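Local coordinates for thiosulfate sulfurtransferase YnjE (Escherichia coli, PDB 2WLR), which catalyses sulfur transfer from thiosulfate to cyanide, giving thiocyanate and sulfite, as a periplasmic monomer built from rhodanese repeats, at residues G199-H202 against D203-V206; F333-P336 against D337-R341; S292-S295 against W296-I300. All coordinates share one frame; numbering follows the deposited sequence.

In the fold
All three contacts are local, each within one continuous run of chain, and fall in two rhodanese repeats. Contact 1 leads from helix 188-197 into strand 205-209 of the second repeat and is partly buried, about 35 Å from contact 3, centre to centre. Contacts 2 and 3 share the third repeat, their centres about 20 Å apart. Contact 3, where strand 288-292 gives way to helix 296-300, is buried and joins an arginine–glutamate pair to a helix N-cap. Contact 2, nearest the chain centre yet partly buried, is a backbone-bonded hairpin instead; in both, one carboxylate oxygen accepts twice. Contact 1 combines an arginine–aspartate pair with a bridging water, together with a small apolar contact between I200 and V206.

Contact 1: G199-H202 against D203-V206; sequences GIRH and DTTV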
loop_
_atom_site.group_PDB
_atom_site.type_symbol
_atom_site.label_atom_id
_atom_site.label_comp_id
_atom_site.label_asym_id
_atom_site.label_seq_id
_atom_site.Cartn_x
_atom_site.Cartn_y
_atom_site.Cartn_z
ATOM N N GLY A 199 -4.900 -0.707 -24.409
ATOM C CA GLY A 199 -5.710 -1.909 -24.529
ATOM C C GLY A 199 -6.507 -2.271 -23.311
ATOM O O GLY A 199 -6.722 -3.442 -23.020
ATOM N N ILE A 200 -6.958 -1.251 -22.590
ATOM C CA ILE A 200 -7.690 -1.423 -21.343
ATOM C C ILE A 200 -9.169 -1.060 -21.525
ATOM O O ILE A 200 -9.490 0.096 -21.865
ATOM C CB ILE A 200 -7.096 -0.541 -20.238
ATOM C CG1 ILE A 200 -5.604 -0.866 -20.034
ATOM C CG2 ILE A 200 -7.899 -0.714 -18.936
ATOM C CD1 ILE A 200 -4.838 0.165 -19.165
ATOM N N ARG A 201 -10.083 -2.019 -21.334
ATOM C CA ARG A 201 -11.509 -1.729 -21.209
ATOM C C ARG A 201 -11.871 -1.654 -19.737
ATOM O O ARG A 201 -11.062 -2.022 -18.853
ATOM C CB ARG A 201 -12.361 -2.824 -21.852
ATOM C CG ARG A 201 -12.073 -3.097 -23.285
ATOM C CD ARG A 201 -13.117 -4.062 -23.863
ATOM N NE ARG A 201 -13.191 -5.256 -23.026
ATOM C CZ ARG A 201 -12.395 -6.320 -23.125
ATOM N NH1 ARG A 201 -11.464 -6.412 -24.076
ATOM N NH2 ARG A 201 -12.560 -7.332 -22.273
ATOM N N HIS A 202 -13.116 -1.289 -19.461
ATOM C CA HIS A 202 -13.554 -1.196 -18.071
ATOM C C HIS A 202 -13.459 -2.559 -17.341
ATOM O O HIS A 202 -13.280 -2.609 -16.118
ATOM C CB HIS A 202 -14.958 -0.589 -17.982
ATOM C CG HIS A 202 -16.076 -1.561 -18.216
ATOM N ND1 HIS A 202 -16.408 -2.030 -19.468
ATOM C CD2 HIS A 202 -16.949 -2.135 -17.356
ATOM C CE1 HIS A 202 -17.441 -2.853 -19.368
ATOM N NE2 HIS A 202 -17.790 -2.926 -18.095
ATOM N N ASP A 203 -13.580 -3.642 -18.096
ATOM C CA ASP A 203 -13.576 -4.996 -17.553
ATOM C C ASP A 203 -12.262 -5.719 -17.787
ATOM O O ASP A 203 -12.189 -6.939 -17.623
ATOM C CB ASP A 203 -14.759 -5.825 -18.110
ATOM C CG ASP A 203 -14.754 -5.948 -19.617
ATOM O OD1 ASP A 203 -13.940 -5.300 -20.304
ATOM O OD2 ASP A 203 -15.617 -6.725 -20.109
ATOM N N THR A 204 -11.206 -4.986 -18.137
ATOM C CA THR A 204 -9.863 -5.522 -18.170
ATOM C C THR A 204 -9.240 -5.345 -16.791
ATOM O O THR A 204 -9.264 -4.231 -16.245
ATOM C CB THR A 204 -8.966 -4.755 -19.143
ATOM O OG1 THR A 204 -9.589 -4.704 -20.437
ATOM C CG2 THR A 204 -7.569 -5.391 -19.254
ATOM N N THR A 205 -8.710 -6.421 -16.217
ATOM C CA THR A 205 -7.960 -6.319 -14.962
ATOM C C THR A 205 -6.603 -5.706 -15.266
ATOM O O THR A 205 -5.906 -6.139 -16.155
ATOM C CB THR A 205 -7.745 -7.671 -14.280
ATOM O OG1 THR A 205 -9.016 -8.235 -13.956
ATOM C CG2 THR A 205 -6.897 -7.505 -12.982
ATOM N N VAL A 206 -6.216 -4.695 -14.496
ATOM C CA VAL A 206 -4.913 -4.051 -14.684
ATOM C C VAL A 206 -4.080 -4.245 -13.422
ATOM O O VAL A 206 -4.512 -3.844 -12.327
ATOM C CB VAL A 206 -5.051 -2.588 -15.022
ATOM C CG1 VAL A 206 -3.684 -1.964 -15.175
ATOM C CG2 VAL A 206 -5.906 -2.358 -16.314
HETATM O O HOH W 1 -8.285 -5.793 -22.549
HETATM O O HOH W 2 -11.458 -4.255 -14.787
#
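Two neighbours in sequence, H202 and D203, lie stacked: the imidazole and carboxylate planes are 4° apart, and D203 CB sits 4.2 Å from the centroid of the H202 ring, a CH-pi contact over its face. The ring's ND1 is turned to F262 O. D203 presents OD1 to the guanidinium of R201, whose plane stands 82° to the carboxylate. R201 NE reaches D203 OD1 at 2.8 Å through the syn lone pair, a salt bridge that a weak bond from NH2 supplements; a bend at chi3 (-53°) brings the group back over the turn. An alanine in place of R201 would probably leave D203 OD1 without its charged mate and remove the salt bridges to E259 and D147. The same residues span a type I beta turn from R201 to T204, closed by T204 N to R201 O at 3.1 Å. T204 OG1 accepts from R201 N at 2.9 Å and, through a water 2.7 Å away, also holds G199 O. On the apolar side, I200 CG2 packs on V206 CG2 at 3.7 Å. G199, with positive phi, is the C-prime residue of the Schellman motif ending helix 188-197; the chain then turns into strand 205-209. I200 of the loop and V206 of the strand both rest on I151 of strand 148-154 and M223 of helix 213-226.

Contact 2: F333-P336 against D337-R341; sequences FHNP and DGTMR
F333 and H334 run antiparallel to M340 and R341 in a short hairpin-like loop, whose tip fits a type I beta turn followed by a G1 beta bulge. H334 and M340, a selenomethionine in this structure, form a single bridge, a non-hydrogen-bonded pair flanked by two backbone bonds: R341 N to F333 O at 2.9 Å, and N335 N to T339 O at 2.8 Å, the latter almost in line with the T339 carbonyl. The turn itself closes through G338 N to N335 O at 2.9 Å. G338 has phi 92° and psi -6°, angles at which a CB would jam against the preceding carbonyl oxygen, so the bulge position calls for glycine. At the tip D337 forms an Asx turn. With chi1 at 63°, its CG is set between backbone N and carbonyl carbon, and OD1 accepts twice: from T339 N, above the carboxylate plane, at 3.1 Å, and from T339 OG1, on the syn lone pair, at 2.6 Å.

Other side chains fasten onto this frame. The H334 ring places one face over G338 O, off-centre, near the ring's margin, while its NE2 bonds to E373 in helix 369-380. R341 lays its aliphatic stem alongside the F333-H334 backbone, CG 3.3 Å from H334 O, and a bend further out lets NH1 reach D332 O.

The outer shell comes from all three repeats. F333 turns away to pack on helices 343-351 and 369-380, its side chain about 7 Å from that of R370, which probably binds substrate. W55 of the first repeat packs against N335 and P336. The loop lies at the junction of the repeats: M340 N donates to D235 OD1 of the second, and T339 OG1 bonds to S28 OG of the first.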
loop_
_atom_site.group_PDB
_atom_site.type_symbol
_atom_site.label_atom_id
_atom_site.label_comp_id
_atom_site.label_asym_id
_atom_site.label_seq_id
_atom_site.Cartn_x
_atom_site.Cartn_y
_atom_site.Cartn_z
ATOM N N PHE A 333 4.837 3.648 5.633
ATOM C CA PHE A 333 3.859 2.699 5.141
ATOM C C PHE A 333 4.454 1.366 4.717
ATOM O O PHE A 333 3.686 0.496 4.263
ATOM C CB PHE A 333 3.118 3.352 3.996
ATOM C CG PHE A 333 2.184 4.418 4.461
ATOM C CD1 PHE A 333 0.901 4.088 4.883
ATOM C CD2 PHE A 333 2.589 5.736 4.492
ATOM C CE1 PHE A 333 0.044 5.086 5.353
ATOM C CE2 PHE A 333 1.706 6.729 4.955
ATOM C CZ PHE A 333 0.451 6.376 5.369
ATOM N N HIS A 334 5.780 1.196 4.859
ATOM C CA HIS A 334 6.467 0.046 4.249
ATOM C C HIS A 334 7.152 -0.805 5.293
ATOM O O HIS A 334 7.657 -0.295 6.288
ATOM C CB HIS A 334 7.550 0.486 3.286
ATOM C CG HIS A 334 7.068 1.269 2.108
ATOM N ND1 HIS A 334 7.908 2.063 1.369
ATOM C CD2 HIS A 334 5.846 1.372 1.545
ATOM C CE1 HIS A 334 7.211 2.655 0.410
ATOM N NE2 HIS A 334 5.960 2.236 0.480
ATOM N N ASN A 335 7.094 -2.121 5.082
ATOM C CA ASN A 335 7.932 -3.101 5.754
ATOM C C ASN A 335 9.373 -2.999 5.265
ATOM O O ASN A 335 9.656 -2.294 4.290
ATOM C CB ASN A 335 7.383 -4.520 5.487
ATOM C CG ASN A 335 6.029 -4.768 6.106
ATOM O OD1 ASN A 335 5.138 -5.332 5.464
ATOM N ND2 ASN A 335 5.849 -4.335 7.314
ATOM N N PRO A 336 10.287 -3.771 5.878
ATOM C CA PRO A 336 11.677 -3.680 5.454
ATOM C C PRO A 336 11.929 -4.143 4.029
ATOM O O PRO A 336 12.964 -3.813 3.474
ATOM C CB PRO A 336 12.386 -4.587 6.447
ATOM C CG PRO A 336 11.595 -4.429 7.702
ATOM C CD PRO A 336 10.172 -4.432 7.190
ATOM N N ASP A 337 10.998 -4.903 3.441
ATOM C CA ASP A 337 11.099 -5.347 2.051
ATOM C C ASP A 337 10.273 -4.498 1.081
ATOM O O ASP A 337 10.129 -4.863 -0.094
ATOM C CB ASP A 337 10.688 -6.826 1.937
ATOM C CG ASP A 337 9.237 -7.071 2.321
ATOM O OD1 ASP A 337 8.537 -6.076 2.645
ATOM O OD2 ASP A 337 8.826 -8.252 2.250
ATOM N N GLY A 338 9.716 -3.390 1.561
ATOM C CA GLY A 338 9.025 -2.460 0.708
ATOM C C GLY A 338 7.527 -2.689 0.555
ATOM O O GLY A 338 6.846 -1.878 -0.028
ATOM N N THR A 339 7.041 -3.787 1.122
ATOM C CA THR A 339 5.628 -4.125 1.077
ATOM C C THR A 339 4.813 -3.313 2.065
ATOM O O THR A 339 5.362 -2.723 2.972
ATOM C CB THR A 339 5.432 -5.643 1.337
ATOM O OG1 THR A 339 5.921 -5.998 2.641
ATOM C CG2 THR A 339 6.114 -6.463 0.245
HETATM N N MSE A 340 3.497 -3.305 1.898
HETATM C CA MSE A 340 2.611 -2.533 2.757
HETATM C C MSE A 340 2.667 -3.046 4.171
HETATM O O MSE A 340 2.462 -4.252 4.437
HETATM C CB MSE A 340 1.157 -2.592 2.243
HETATM C CG MSE A 340 0.221 -1.649 2.997
HETATM SE SE MSE A 340 -1.631 -2.080 2.803
HETATM C CE MSE A 340 -1.615 -3.642 3.931
ATOM N N ARG A 341 2.882 -2.132 5.133
ATOM C CA ARG A 341 2.813 -2.471 6.561
ATOM C C ARG A 341 1.437 -2.982 6.948
ATOM O O ARG A 341 0.456 -2.708 6.250
ATOM C CB ARG A 341 3.127 -1.255 7.423
ATOM C CG ARG A 341 4.574 -0.872 7.406
ATOM C CD ARG A 341 4.759 0.360 8.270
ATOM N NE ARG A 341 4.634 0.043 9.683
ATOM C CZ ARG A 341 4.453 0.933 10.648
ATOM N NH1 ARG A 341 4.341 2.232 10.368
ATOM N NH2 ARG A 341 4.392 0.523 11.907
#

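Contact 3: S292-S295 against W296-I300; sequences SIRS and WPEFI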
loop_
_atom_site.group_PDB
_atom_site.type_symbol
_atom_site.label_atom_id
_atom_site.label_comp_id
_atom_site.label_asym_id
_atom_site.label_seq_id
_atom_site.Cartn_x
_atom_site.Cartn_y
_atom_site.Cartn_z
ATOM N N SER A 292 -3.036 14.812 5.098
ATOM C CA SER A 292 -1.787 15.120 4.494
ATOM C C SER A 292 -0.847 13.927 4.547
ATOM O O SER A 292 -0.424 13.475 5.632
ATOM C CB SER A 292 -1.114 16.277 5.243
ATOM O OG SER A 292 0.149 16.536 4.700
ATOM N N ILE A 293 -0.508 13.406 3.365
ATOM C CA ILE A 293 0.535 12.392 3.208
ATOM C C ILE A 293 1.789 13.104 2.736
ATOM O O ILE A 293 2.259 12.956 1.625
ATOM C CB ILE A 293 0.081 11.250 2.253
ATOM C CG1 ILE A 293 -1.299 10.723 2.663
ATOM C CG2 ILE A 293 1.123 10.135 2.231
ATOM C CD1 ILE A 293 -1.321 10.136 4.047
ATOM N N ARG A 294 2.309 13.909 3.652
ATOM C CA ARG A 294 3.511 14.679 3.433
ATOM C C ARG A 294 4.489 14.426 4.558
ATOM O O ARG A 294 4.067 14.048 5.659
ATOM C CB ARG A 294 3.158 16.165 3.305
ATOM C CG ARG A 294 2.277 16.453 2.094
ATOM C CD ARG A 294 1.850 17.930 1.962
ATOM N NE ARG A 294 2.979 18.778 1.617
ATOM C CZ ARG A 294 3.078 20.075 1.929
ATOM N NH1 ARG A 294 2.145 20.665 2.659
ATOM N NH2 ARG A 294 4.161 20.754 1.551
ATOM N N SER A 295 5.776 14.575 4.283
ATOM C CA SER A 295 6.804 14.351 5.322
ATOM C C SER A 295 6.583 15.375 6.424
ATOM O O SER A 295 6.029 16.447 6.175
ATOM C CB SER A 295 8.206 14.471 4.749
ATOM O OG SER A 295 8.478 15.796 4.294
ATOM N N TRP A 296 7.025 15.061 7.625
ATOM C CA TRP A 296 6.874 16.001 8.734
ATOM C C TRP A 296 7.482 17.409 8.430
ATOM O O TRP A 296 6.825 18.402 8.726
ATOM C CB TRP A 296 7.433 15.383 10.038
ATOM C CG TRP A 296 7.087 16.165 11.232
ATOM C CD1 TRP A 296 7.937 16.928 11.986
ATOM C CD2 TRP A 296 5.810 16.264 11.837
ATOM N NE1 TRP A 296 7.248 17.490 13.007
ATOM C CE2 TRP A 296 5.941 17.102 12.961
ATOM C CE3 TRP A 296 4.548 15.722 11.546
ATOM C CZ2 TRP A 296 4.869 17.416 13.771
ATOM C CZ3 TRP A 296 3.494 16.038 12.346
ATOM C CH2 TRP A 296 3.652 16.886 13.459
ATOM N N PRO A 297 8.693 17.495 7.844
ATOM C CA PRO A 297 9.205 18.843 7.469
ATOM C C PRO A 297 8.257 19.636 6.548
ATOM O O PRO A 297 8.181 20.865 6.628
ATOM C CB PRO A 297 10.518 18.531 6.770
ATOM C CG PRO A 297 10.981 17.276 7.460
ATOM C CD PRO A 297 9.711 16.456 7.641
ATOM N N GLU A 298 7.561 18.940 5.648
ATOM C CA GLU A 298 6.524 19.579 4.848
ATOM C C GLU A 298 5.313 19.994 5.701
ATOM O O GLU A 298 4.785 21.102 5.584
ATOM C CB GLU A 298 6.048 18.621 3.746
ATOM C CG GLU A 298 7.017 18.387 2.628
ATOM C CD GLU A 298 6.564 17.220 1.752
ATOM O OE1 GLU A 298 5.721 17.462 0.860
ATOM O OE2 GLU A 298 7.026 16.089 2.006
ATOM N N PHE A 299 4.836 19.082 6.545
ATOM C CA PHE A 299 3.674 19.313 7.395
ATOM C C PHE A 299 3.881 20.520 8.317
ATOM O O PHE A 299 2.935 21.272 8.555
ATOM C CB PHE A 299 3.355 18.052 8.224
ATOM C CG PHE A 299 2.069 18.121 8.994
ATOM C CD1 PHE A 299 0.828 17.916 8.369
ATOM C CD2 PHE A 299 2.070 18.377 10.364
ATOM C CE1 PHE A 299 -0.339 17.960 9.052
ATOM C CE2 PHE A 299 0.865 18.431 11.063
ATOM C CZ PHE A 299 -0.342 18.230 10.399
ATOM N N ILE A 300 5.108 20.736 8.784
ATOM C CA ILE A 300 5.351 21.851 9.707
ATOM C C ILE A 300 5.849 23.114 9.019
ATOM O O ILE A 300 5.963 24.149 9.675
ATOM C CB ILE A 300 6.275 21.450 10.898
ATOM C CG1 ILE A 300 7.694 21.125 10.438
ATOM C CG2 ILE A 300 5.618 20.320 11.680
ATOM C CD1 ILE A 300 8.725 20.946 11.608
#
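S295, E298 and R294 carry this contact, at the start of helix 296-300. S295 is the N-cap residue, and E298, three positions on, folds back on it as in one half of a capping box: S295 N donates to E298 OE2 at 3.0 Å, approaching from well above the carboxylate plane. The hydroxyl joins in, S295 OG donating to the same OE2 at 2.7 Å on its anti lone pair. With chi1 at 65°, OG lies between the backbone N and the carbonyl carbon, where it reaches OE2. S295 O then accepts from F299 N at 2.9 Å, nearly in line with its C=O bond, a backbone bond of the first helical turn.

The other oxygen, OE1, faces R294. NE meets E298 OE1 at 3.1 Å in a salt bridge, though the two planes stand 77° apart and the oxygen is tilted out of the guanidinium plane. One guanidinium face is laid against the glutamate stem, with E298 CB 3.6 Å from R294 NH2. The outer nitrogens look elsewhere: NH1 to G313 O and E314, NH2 to S304 O, and W393 makes a cation-pi contact with the group.

Beyond these, E298 OE2 forms a salt bridge with R370, which by similarity binds substrate; the N-cap and R294 thus hold the glutamate that probably positions R370, five residues after the active-site C365 in sequence. W296, turned away from the loop, has its side chain about 4 Å from a bound HEPES buffer molecule. Where strand 288-292 ends, S292 OG bonds to E314 and also lies at the edge of the F299 ring, 4.0 Å from F299 CD1.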